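PDB 2RAU: putative esterase from Sulfolobus solfataricus P2, which probably hydrolyses ester bonds as a lipase-like enzyme of the alpha/beta-hydrolase fold, and binds calcium ions. Local coordinates for residues P14-D19 with L66-W71; V74-P79 with I218-L223. All coordinates share one frame; numbering follows the deposited sequence.

Contact 1. Residues P14-D19 with L66-W71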
loop_
_atom_site.group_PDB
_atom_site.type_symbol
_atom_site.label_atom_id
_atom_site.label_comp_id
_atom_site.label_asym_id
_atom_site.label_seq_id
_atom_site.Cartn_x
_atom_site.Cartn_y
_atom_site.Cartn_z
ATOM N N PRO A 14 20.961 5.541 5.254
ATOM C CA PRO A 14 20.578 6.401 4.114
ATOM C C PRO A 14 19.829 5.675 2.984
ATOM O O PRO A 14 20.063 4.509 2.691
ATOM C CB PRO A 14 21.924 6.990 3.636
ATOM C CG PRO A 14 22.752 7.006 4.845
ATOM C CD PRO A 14 22.388 5.703 5.572
ATOM N N ILE A 15 18.855 6.356 2.406
ATOM C CA ILE A 15 17.981 5.762 1.384
ATOM C C ILE A 15 18.638 5.982 0.016
ATOM O O ILE A 15 19.111 7.069 -0.272
ATOM C CB ILE A 15 16.568 6.367 1.486
ATOM C CG1 ILE A 15 15.968 5.995 2.859
ATOM C CG2 ILE A 15 15.730 5.959 0.283
ATOM C CD1 ILE A 15 14.595 6.581 3.202
ATOM N N LEU A 16 18.728 4.937 -0.781
ATOM C CA LEU A 16 19.362 5.056 -2.094
ATOM C C LEU A 16 18.729 6.175 -2.889
ATOM O O LEU A 16 17.502 6.306 -2.933
ATOM C CB LEU A 16 19.314 3.751 -2.870
ATOM C CG LEU A 16 18.049 3.250 -3.582
ATOM C CD1 LEU A 16 18.396 2.115 -4.592
ATOM C CD2 LEU A 16 16.924 2.835 -2.587
ATOM N N GLY A 17 19.594 7.017 -3.466
ATOM C CA GLY A 17 19.180 8.160 -4.272
ATOM C C GLY A 17 18.625 9.330 -3.501
ATOM O O GLY A 17 18.237 10.329 -4.094
ATOM N N ASN A 18 18.577 9.205 -2.173
ATOM C CA ASN A 18 17.961 10.208 -1.315
ATOM C C ASN A 18 18.762 10.259 -0.051
ATOM O O ASN A 18 18.275 9.919 1.022
ATOM C CB ASN A 18 16.518 9.815 -1.018
ATOM C CG ASN A 18 15.650 9.797 -2.254
ATOM O OD1 ASN A 18 15.084 10.821 -2.590
ATOM N ND2 ASN A 18 15.584 8.644 -2.972
ATOM N N ASP A 19 19.994 10.747 -0.138
ATOM C CA ASP A 19 20.881 10.628 1.023
ATOM C C ASP A 19 20.657 11.650 2.166
ATOM O O ASP A 19 21.341 11.598 3.190
ATOM C CB ASP A 19 22.346 10.607 0.592
ATOM C CG ASP A 19 22.767 11.861 -0.077
ATOM O OD1 ASP A 19 22.153 12.931 0.161
ATOM O OD2 ASP A 19 23.715 11.765 -0.887
ATOM N N LEU A 66 7.077 0.870 -0.330
ATOM C CA LEU A 66 6.741 2.288 -0.180
ATOM C C LEU A 66 7.899 3.207 0.073
ATOM O O LEU A 66 7.791 4.416 -0.140
ATOM C CB LEU A 66 5.662 2.473 0.881
ATOM C CG LEU A 66 4.211 2.499 0.413
ATOM C CD1 LEU A 66 3.834 1.584 -0.747
ATOM C CD2 LEU A 66 3.224 2.473 1.503
ATOM N N VAL A 67 9.016 2.638 0.519
ATOM C CA VAL A 67 10.219 3.409 0.783
ATOM C C VAL A 67 11.231 3.223 -0.342
ATOM O O VAL A 67 11.712 4.174 -0.895
ATOM C CB VAL A 67 10.909 2.990 2.151
ATOM C CG1 VAL A 67 12.196 3.823 2.457
ATOM C CG2 VAL A 67 9.911 2.982 3.331
ATOM N N THR A 68 11.570 1.980 -0.653
ATOM C CA THR A 68 12.636 1.734 -1.592
ATOM C C THR A 68 12.254 0.973 -2.882
ATOM O O THR A 68 13.131 0.680 -3.707
ATOM C CB THR A 68 13.848 1.029 -0.899
ATOM O OG1 THR A 68 13.382 -0.123 -0.223
ATOM C CG2 THR A 68 14.584 1.952 0.106
ATOM N N ILE A 69 10.969 0.703 -3.106
ATOM C CA ILE A 69 10.524 0.056 -4.333
ATOM C C ILE A 69 11.335 -1.223 -4.542
ATOM O O ILE A 69 11.865 -1.500 -5.625
ATOM C CB ILE A 69 10.564 1.009 -5.567
ATOM C CG1 ILE A 69 10.237 2.476 -5.125
ATOM C CG2 ILE A 69 9.528 0.581 -6.634
ATOM C CD1 ILE A 69 10.274 3.511 -6.240
ATOM N N SER A 70 11.413 -1.983 -3.450
ATOM C CA SER A 70 12.167 -3.205 -3.381
ATOM C C SER A 70 11.411 -4.298 -2.620
ATOM O O SER A 70 10.400 -4.017 -1.932
ATOM C CB SER A 70 13.526 -2.878 -2.758
ATOM O OG SER A 70 13.480 -2.445 -1.397
ATOM N N TRP A 71 11.855 -5.547 -2.817
ATOM C CA TRP A 71 11.329 -6.736 -2.112
ATOM C C TRP A 71 12.477 -7.548 -1.576
ATOM O O TRP A 71 13.296 -8.059 -2.339
ATOM C CB TRP A 71 10.540 -7.590 -3.091
ATOM C CG TRP A 71 9.866 -8.784 -2.509
ATOM C CD1 TRP A 71 8.685 -8.822 -1.831
ATOM C CD2 TRP A 71 10.334 -10.131 -2.578
ATOM N NE1 TRP A 71 8.384 -10.112 -1.497
ATOM C CE2 TRP A 71 9.403 -10.932 -1.898
ATOM C CE3 TRP A 71 11.491 -10.720 -3.088
ATOM C CZ2 TRP A 71 9.562 -12.312 -1.774
ATOM C CZ3 TRP A 71 11.645 -12.072 -2.980
ATOM C CH2 TRP A 71 10.680 -12.865 -2.347
#

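Contact 2. Residues V74-P79 with I218-L223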
loop_
_atom_site.group_PDB
_atom_site.type_symbol
_atom_site.label_atom_id
_atom_site.label_comp_id
_atom_site.label_asym_id
_atom_site.label_seq_id
_atom_site.Cartn_x
_atom_site.Cartn_y
_atom_site.Cartn_z
ATOM N N VAL A 74 15.807 -6.721 -2.970
ATOM C CA VAL A 74 15.947 -6.790 -4.422
ATOM C C VAL A 74 15.439 -5.467 -4.984
ATOM O O VAL A 74 14.279 -5.134 -4.804
ATOM C CB VAL A 74 15.170 -7.981 -5.069
ATOM C CG1 VAL A 74 15.342 -8.010 -6.609
ATOM C CG2 VAL A 74 15.555 -9.294 -4.411
ATOM N N HIS A 75 16.339 -4.708 -5.607
ATOM C CA HIS A 75 16.022 -3.371 -6.113
ATOM C C HIS A 75 15.793 -3.347 -7.638
ATOM O O HIS A 75 16.503 -3.959 -8.405
ATOM C CB HIS A 75 17.166 -2.438 -5.724
ATOM C CG HIS A 75 17.232 -2.185 -4.251
ATOM N ND1 HIS A 75 17.860 -3.049 -3.385
ATOM C CD2 HIS A 75 16.766 -1.166 -3.489
ATOM C CE1 HIS A 75 17.801 -2.570 -2.156
ATOM N NE2 HIS A 75 17.139 -1.434 -2.186
ATOM N N TYR A 76 14.766 -2.607 -8.006
ATOM C CA TYR A 76 14.248 -2.505 -9.354
ATOM C C TYR A 76 14.404 -1.113 -9.957
ATOM O O TYR A 76 14.334 -0.969 -11.173
ATOM C CB TYR A 76 12.762 -2.939 -9.367
ATOM C CG TYR A 76 12.597 -4.407 -9.114
ATOM C CD1 TYR A 76 12.823 -5.312 -10.130
ATOM C CD2 TYR A 76 12.268 -4.904 -7.837
ATOM C CE1 TYR A 76 12.714 -6.681 -9.905
ATOM C CE2 TYR A 76 12.172 -6.252 -7.613
ATOM C CZ TYR A 76 12.387 -7.142 -8.635
ATOM O OH TYR A 76 12.223 -8.506 -8.450
ATOM N N THR A 77 14.596 -0.096 -9.119
ATOM C CA THR A 77 14.726 1.292 -9.560
ATOM C C THR A 77 15.354 2.146 -8.468
ATOM O O THR A 77 15.631 1.656 -7.354
ATOM C CB THR A 77 13.337 1.865 -9.944
ATOM O OG1 THR A 77 13.528 3.060 -10.677
ATOM C CG2 THR A 77 12.420 2.105 -8.760
ATOM N N ILE A 78 15.611 3.418 -8.769
ATOM C CA ILE A 78 16.036 4.373 -7.748
ATOM C C ILE A 78 14.865 5.274 -7.416
ATOM O O ILE A 78 14.350 5.958 -8.291
ATOM C CB ILE A 78 17.208 5.225 -8.211
ATOM C CG1 ILE A 78 18.420 4.317 -8.508
ATOM C CG2 ILE A 78 17.564 6.295 -7.129
ATOM C CD1 ILE A 78 19.447 4.957 -9.350
ATOM N N PRO A 79 14.421 5.281 -6.157
ATOM C CA PRO A 79 13.268 6.122 -5.836
ATOM C C PRO A 79 13.522 7.611 -5.951
ATOM O O PRO A 79 14.605 8.097 -5.627
ATOM C CB PRO A 79 12.983 5.809 -4.346
ATOM C CG PRO A 79 13.890 4.723 -3.958
ATOM C CD PRO A 79 14.919 4.519 -4.997
ATOM N N ILE A 218 8.662 -10.928 -15.822
ATOM C CA ILE A 218 8.291 -10.280 -17.066
ATOM C C ILE A 218 8.366 -8.779 -16.987
ATOM O O ILE A 218 8.856 -8.140 -17.915
ATOM C CB ILE A 218 6.887 -10.688 -17.544
ATOM C CG1 ILE A 218 6.558 -9.982 -18.884
ATOM C CG2 ILE A 218 5.808 -10.442 -16.518
ATOM C CD1 ILE A 218 5.375 -10.644 -19.658
ATOM N N TRP A 219 7.944 -8.191 -15.881
ATOM C CA TRP A 219 7.946 -6.716 -15.780
ATOM C C TRP A 219 9.354 -6.135 -15.822
ATOM O O TRP A 219 9.654 -5.221 -16.596
ATOM C CB TRP A 219 7.215 -6.272 -14.517
ATOM C CG TRP A 219 5.782 -6.747 -14.439
ATOM C CD1 TRP A 219 5.338 -7.888 -13.854
ATOM C CD2 TRP A 219 4.637 -6.096 -14.968
ATOM N NE1 TRP A 219 3.995 -8.017 -14.024
ATOM C CE2 TRP A 219 3.536 -6.926 -14.712
ATOM C CE3 TRP A 219 4.438 -4.897 -15.660
ATOM C CZ2 TRP A 219 2.241 -6.583 -15.067
ATOM C CZ3 TRP A 219 3.162 -4.560 -16.008
ATOM C CH2 TRP A 219 2.077 -5.401 -15.707
ATOM N N SER A 220 10.236 -6.698 -15.016
ATOM C CA SER A 220 11.633 -6.285 -15.016
ATOM C C SER A 220 12.327 -6.535 -16.378
ATOM O O SER A 220 13.114 -5.714 -16.817
ATOM C CB SER A 220 12.363 -6.931 -13.805
ATOM O OG SER A 220 12.615 -8.304 -14.026
ATOM N N TYR A 221 12.067 -7.683 -17.010
ATOM C CA TYR A 221 12.638 -7.994 -18.313
ATOM C C TYR A 221 12.209 -6.933 -19.329
ATOM O O TYR A 221 13.022 -6.466 -20.101
ATOM C CB TYR A 221 12.212 -9.380 -18.759
ATOM C CG TYR A 221 12.606 -9.694 -20.168
ATOM C CD1 TYR A 221 13.892 -10.111 -20.462
ATOM C CD2 TYR A 221 11.714 -9.487 -21.236
ATOM C CE1 TYR A 221 14.275 -10.371 -21.780
ATOM C CE2 TYR A 221 12.088 -9.730 -22.528
ATOM C CZ TYR A 221 13.368 -10.167 -22.804
ATOM O OH TYR A 221 13.741 -10.411 -24.096
ATOM N N ALA A 222 10.931 -6.569 -19.300
ATOM C CA ALA A 222 10.315 -5.626 -20.248
ATOM C C ALA A 222 10.743 -4.181 -20.028
ATOM O O ALA A 222 10.813 -3.401 -20.977
ATOM C CB ALA A 222 8.808 -5.753 -20.220
ATOM N N LEU A 223 11.123 -3.816 -18.812
ATOM C CA LEU A 223 11.637 -2.470 -18.588
ATOM C C LEU A 223 12.977 -2.319 -19.272
ATOM O O LEU A 223 13.262 -1.276 -19.828
ATOM C CB LEU A 223 11.802 -2.150 -17.098
ATOM C CG LEU A 223 12.263 -0.773 -16.642
ATOM C CD1 LEU A 223 11.455 0.327 -17.310
ATOM C CD2 LEU A 223 12.314 -0.637 -15.095
#

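Contact 1. Residues P14-D19 with L66-W71
T68 OG1 is 2.6 Å from S70 OG, with the backbone oxygen of E64 a weak alternative acceptor for the same proton; S70 OG itself hydrogen-bonds E64 OE2. With chi1 at 53°, OG1 sits between the backbone N and the carbonyl carbon, while CG2 is beside N and meets the other segment. T68 CG2 is 3.7 Å from L16 CD2, the two side chains crossing obliquely, and 4.2 Å from I15 CG2. A further apolar pair is I15 CD1 with V67 CG1, 3.7 Å apart, where the side chains cross at about a right angle. The contact packs the end of helix 63-68 against the end of strand 13-15, an edge strand of the large mixed sheet of this alpha/beta-hydrolase fold, and the turn that follows it. V43 of strand 37-45 touches both I15 and V67, extending the buried apolar patch into the sheet. From I15 to N18 the chain makes a type II beta turn, closed by N18 N to I15 O at 2.9 Å, with G17 at positive phi. N18 ND2 donates to L16 O at 3.0 Å, with an N-H...O angle of 151° and the donor tilted 25° from the carbonyl plane.

Contact 2. Residues V74-P79 with I218-L223
Helix 218-224 presents S220 and L223 to Y76, in the loop that follows the short strand 74-75. The tyrosine touches with its ring edge: S220 CB lies near the ring plane, 3.9 Å from Y76 CE1 and 4.0 Å from CD1, so the serine methylene meets a flank of the ring rather than a face. Chi1 of Y76 is -69°, with CG beside the backbone N and anti to the carbonyl carbon, a setting that carries the ring toward the helix. S220 OG is instead hydrogen-bonded to the backbone oxygen of P217, just ahead of the segment. One helical turn further on, L223 CD2 comes to 4.4 Å from Y76 O, a loose approach. The helix belongs to the region between strands 170-176 and 297-302, the place where many alpha/beta hydrolases carry their cap insertion, consistent with a cap-like insertion here. S220 and L223 are three positions apart and so share one helix face, while W219 and A222 turn to helices 238-248 and 262-270. Helix 262-270 also reaches the loop, its A270 touching Y76.

Contacts 1 and 2 have centres 14 Å apart and follow one another along the chain: strands 70-71 and 74-75 pair as a two-stranded antiparallel sheet, with S70 CB 3.7 Å from H75 CD2. A second packing point joins I69 CD1 to T77 CG2 at 3.6 Å. Beyond the hairpin, P79 returns to the turn of contact 1, where its CD lies 3.6 Å from L16 CD2 and its O accepts a probable hydrogen bond of 2.9 Å from N18 ND2. Neither contact includes the annotated calcium ligands G142 and E144. In contact 2, the S220 side chain is about 8 Å from a bound calcium ion, too far for direct coordination.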